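Local coordinates for SusD-like carbohydrate binding protein (Bacteroides vulgatus, PDB 3LEW) that probably binds carbohydrate at the outer membrane as a member of the SusD family of nutrient-binding proteins, at residues N422-G427 / K445-H450. Sequence-based numbering, arbitrary orientation.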
ATOM      1  N   ASN A 422      -2.674 -13.455  17.868  1.00 15.28           N
ATOM      2  CA  ASN A 422      -2.887 -14.004  19.190  1.00 15.66           C
ATOM      3  C   ASN A 422      -3.953 -13.253  19.984  1.00 15.70           C
ATOM      4  O   ASN A 422      -4.125 -12.062  19.831  1.00 15.51           O
ATOM      5  CB  ASN A 422      -1.549 -14.073  19.931  1.00 15.86           C
ATOM      6  CG  ASN A 422      -0.621 -15.085  19.292  1.00 17.68           C
ATOM      7  OD1 ASN A 422      -1.020 -16.230  19.075  1.00 19.67           O
ATOM      8  ND2 ASN A 422       0.586 -14.661  18.924  1.00 18.66           N
ATOM      9  N   ALA A 423      -4.661 -13.996  20.835  1.00 15.88           N
ATOM     10  CA  ALA A 423      -5.730 -13.467  21.670  1.00 16.70           C
ATOM     11  C   ALA A 423      -5.130 -12.603  22.793  1.00 16.68           C
ATOM     12  O   ALA A 423      -4.164 -12.997  23.420  1.00 16.67           O
ATOM     13  CB  ALA A 423      -6.563 -14.632  22.282  1.00 17.09           C
ATOM     14  N   TYR A 424      -5.710 -11.423  23.022  1.00 16.83           N
ATOM     15  CA  TYR A 424      -5.348 -10.550  24.142  1.00 16.64           C
ATOM     16  C   TYR A 424      -6.389 -10.651  25.247  1.00 17.29           C
ATOM     17  O   TYR A 424      -7.591 -10.675  24.960  1.00 16.29           O
ATOM     18  CB  TYR A 424      -5.213  -9.098  23.626  1.00 16.89           C
ATOM     19  CG  TYR A 424      -4.419  -8.211  24.565  1.00 16.12           C
ATOM     20  CD1 TYR A 424      -3.020  -8.242  24.572  1.00 15.77           C
ATOM     21  CD2 TYR A 424      -5.052  -7.411  25.487  1.00 15.32           C
ATOM     22  CE1 TYR A 424      -2.290  -7.516  25.456  1.00 15.77           C
ATOM     23  CE2 TYR A 424      -4.338  -6.666  26.364  1.00 16.57           C
ATOM     24  CZ  TYR A 424      -2.938  -6.705  26.345  1.00 17.04           C
ATOM     25  OH  TYR A 424      -2.237  -5.925  27.224  1.00 18.31           O
ATOM     26  N   PRO A 425      -5.959 -10.707  26.527  1.00 18.31           N
ATOM     27  CA  PRO A 425      -6.979 -10.783  27.585  1.00 19.07           C
ATOM     28  C   PRO A 425      -7.863  -9.528  27.648  1.00 19.92           C
ATOM     29  O   PRO A 425      -7.484  -8.441  27.148  1.00 18.75           O
ATOM     30  CB  PRO A 425      -6.161 -10.964  28.875  1.00 19.43           C
ATOM     31  CG  PRO A 425      -4.827 -10.410  28.584  1.00 19.74           C
ATOM     32  CD  PRO A 425      -4.590 -10.608  27.084  1.00 17.97           C
ATOM     33  N   GLU A 426      -9.054  -9.710  28.211  1.00 20.88           N
ATOM     34  CA  GLU A 426     -10.016  -8.637  28.392  1.00 22.25           C
ATOM     35  C   GLU A 426      -9.792  -7.730  29.594  1.00 22.30           C
ATOM     36  O   GLU A 426     -10.427  -6.682  29.698  1.00 21.00           O
ATOM     37  CB  GLU A 426     -11.432  -9.223  28.470  1.00 23.37           C
ATOM     38  CG  GLU A 426     -11.938  -9.732  27.129  1.00 26.65           C
ATOM     39  CD  GLU A 426     -13.478  -9.801  27.078  1.00 31.16           C
ATOM     40  OE1 GLU A 426     -14.080 -10.244  28.093  1.00 33.20           O
ATOM     41  OE2 GLU A 426     -14.065  -9.397  26.045  1.00 27.12           O
ATOM     42  N   GLY A 427      -8.918  -8.112  30.522  1.00 23.39           N
ATOM     43  CA  GLY A 427      -8.683  -7.282  31.704  1.00 23.90           C
ATOM     44  C   GLY A 427      -9.827  -7.487  32.694  1.00 24.68           C
ATOM     45  O   GLY A 427     -10.193  -8.625  32.972  1.00 24.78           O
ATOM     46  N   LYS A 445     -11.618  -0.412  32.564  1.00 23.84           N
ATOM     47  CA  LYS A 445     -12.127  -0.764  31.228  1.00 21.29           C
ATOM     48  C   LYS A 445     -11.609  -2.121  30.754  1.00 20.07           C
ATOM     49  O   LYS A 445     -10.480  -2.497  31.029  1.00 19.82           O
ATOM     50  CB  LYS A 445     -11.694   0.288  30.192  1.00 21.49           C
ATOM     51  CG  LYS A 445     -12.126   1.689  30.483  1.00 20.57           C
ATOM     52  CD  LYS A 445     -13.620   1.819  30.457  1.00 20.68           C
ATOM     53  CE  LYS A 445     -14.024   3.264  30.535  1.00 20.58           C
ATOM     54  NZ  LYS A 445     -15.452   3.393  30.870  1.00 16.17           N
ATOM     55  N   LYS A 446     -12.416  -2.829  29.980  1.00 18.51           N
ATOM     56  CA  LYS A 446     -11.988  -4.047  29.306  1.00 17.82           C
ATOM     57  C   LYS A 446     -11.133  -3.739  28.083  1.00 15.89           C
ATOM     58  O   LYS A 446     -11.386  -2.769  27.407  1.00 15.13           O
ATOM     59  CB  LYS A 446     -13.174  -4.872  28.852  1.00 18.33           C
ATOM     60  CG  LYS A 446     -13.871  -5.544  30.033  1.00 22.29           C
ATOM     61  CD  LYS A 446     -14.377  -6.894  29.628  1.00 27.57           C
ATOM     62  CE  LYS A 446     -15.832  -6.861  29.375  1.00 30.62           C
ATOM     63  NZ  LYS A 446     -16.574  -7.118  30.655  1.00 32.08           N
ATOM     64  N   THR A 447     -10.143  -4.583  27.823  1.00 14.81           N
ATOM     65  CA  THR A 447      -9.188  -4.366  26.727  1.00 13.96           C
ATOM     66  C   THR A 447      -9.546  -5.270  25.545  1.00 14.50           C
ATOM     67  O   THR A 447      -9.750  -6.463  25.704  1.00 14.80           O
ATOM     68  CB  THR A 447      -7.757  -4.716  27.186  1.00 14.55           C
ATOM     69  OG1 THR A 447      -7.796  -5.929  27.967  1.00 12.55           O
ATOM     70  CG2 THR A 447      -7.157  -3.568  28.051  1.00 13.26           C
ATOM     71  N   GLN A 448      -9.587  -4.708  24.339  1.00 13.78           N
ATOM     72  CA  GLN A 448      -9.876  -5.483  23.130  1.00 14.46           C
ATOM     73  C   GLN A 448      -8.657  -5.636  22.232  1.00 14.30           C
ATOM     74  O   GLN A 448      -8.106  -4.622  21.749  1.00 14.09           O
ATOM     75  CB  GLN A 448     -10.984  -4.781  22.325  1.00 15.64           C
ATOM     76  CG  GLN A 448     -11.465  -5.543  21.092  1.00 16.39           C
ATOM     77  CD  GLN A 448     -12.058  -6.879  21.441  1.00 16.59           C
ATOM     78  OE1 GLN A 448     -12.985  -6.972  22.263  1.00 17.71           O
ATOM     79  NE2 GLN A 448     -11.514  -7.939  20.834  1.00 21.44           N
ATOM     80  N   GLY A 449      -8.303  -6.893  21.958  1.00 13.32           N
ATOM     81  CA  GLY A 449      -7.321  -7.237  20.927  1.00 13.83           C
ATOM     82  C   GLY A 449      -7.945  -7.853  19.663  1.00 13.74           C
ATOM     83  O   GLY A 449      -9.104  -7.600  19.328  1.00 12.24           O
ATOM     84  N   HIS A 450      -7.186  -8.698  18.988  1.00 13.27           N
ATOM     85  CA  HIS A 450      -7.683  -9.352  17.780  1.00 13.71           C
ATOM     86  C   HIS A 450      -9.007 -10.082  18.006  1.00 14.58           C
ATOM     87  O   HIS A 450      -9.289 -10.555  19.116  1.00 13.72           O
ATOM     88  CB  HIS A 450      -6.656 -10.360  17.265  1.00 14.32           C
ATOM     89  CG  HIS A 450      -5.619  -9.763  16.355  1.00 13.24           C
ATOM     90  ND1 HIS A 450      -5.945  -9.110  15.182  1.00 13.15           N
ATOM     91  CD2 HIS A 450      -4.259  -9.723  16.443  1.00 14.42           C
ATOM     92  CE1 HIS A 450      -4.838  -8.717  14.587  1.00 14.55           C
ATOM     93  NE2 HIS A 450      -3.803  -9.088  15.314  1.00 13.38           N
TER
HETATM   94  O   HOH W   1      -4.513  -9.381  20.012  1.00 14.07           O
HETATM   95  O   HOH W   2      -8.111 -10.651  21.606  1.00 16.52           O
HETATM   96  O   HOH W   3      -9.281  -8.761  24.049  1.00 20.13           O
HETATM   97  O   HOH W   4     -13.478  -8.891  23.702  1.00 36.37           O
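An irregular loop runs antiparallel to a β-strand and the chain beyond it, joined by two direct hydrogen bonds at one end and bridging waters, chiefly toward the other. Segment 422-427 leads into strand 429-434, while 445-450 lies on strand 440-448 and the residues after it. Thr447 is the hub. Its backbone N donates to Glu426 O at 2.8 Å, and its hydroxyl OG1 donates to Pro425 O at 2.7 Å, from above the carbonyl plane. A chi1 of 42° sets OG1 between backbone N and carbonyl carbon, within reach of Pro425 O; with the N-H, Thr447 grips two successive carbonyls. An alanine here would lose the hydroxyl and would probably leave the Pro425 carbonyl less firmly held. Thr447 OG1 lies at the edge of the Tyr424 ring, 3.9 Å from CE2, while Pro425 CD covers part of one face. Tyr424 CB rests 3.9 Å from Gly449 CA, where a β-carbon on the glycine would collide. Glu426 and Lys446 run side by side, Glu426 OE1 lying 3.7 Å from Lys446 CD; Glu426 OE2 bonds Tyr321 OH and, through a water, Gln448 OE1. Toward His450 waters take over: one links Asn422 O to His450 N, another Tyr424 N to His450 O, a third joins Tyr424 O, Thr447 O and Gly449 N. The seam is thus pinned at Thr447 by one backbone and one hydroxyl bond, and continued by solvent, three of four waters bridging backbone atoms.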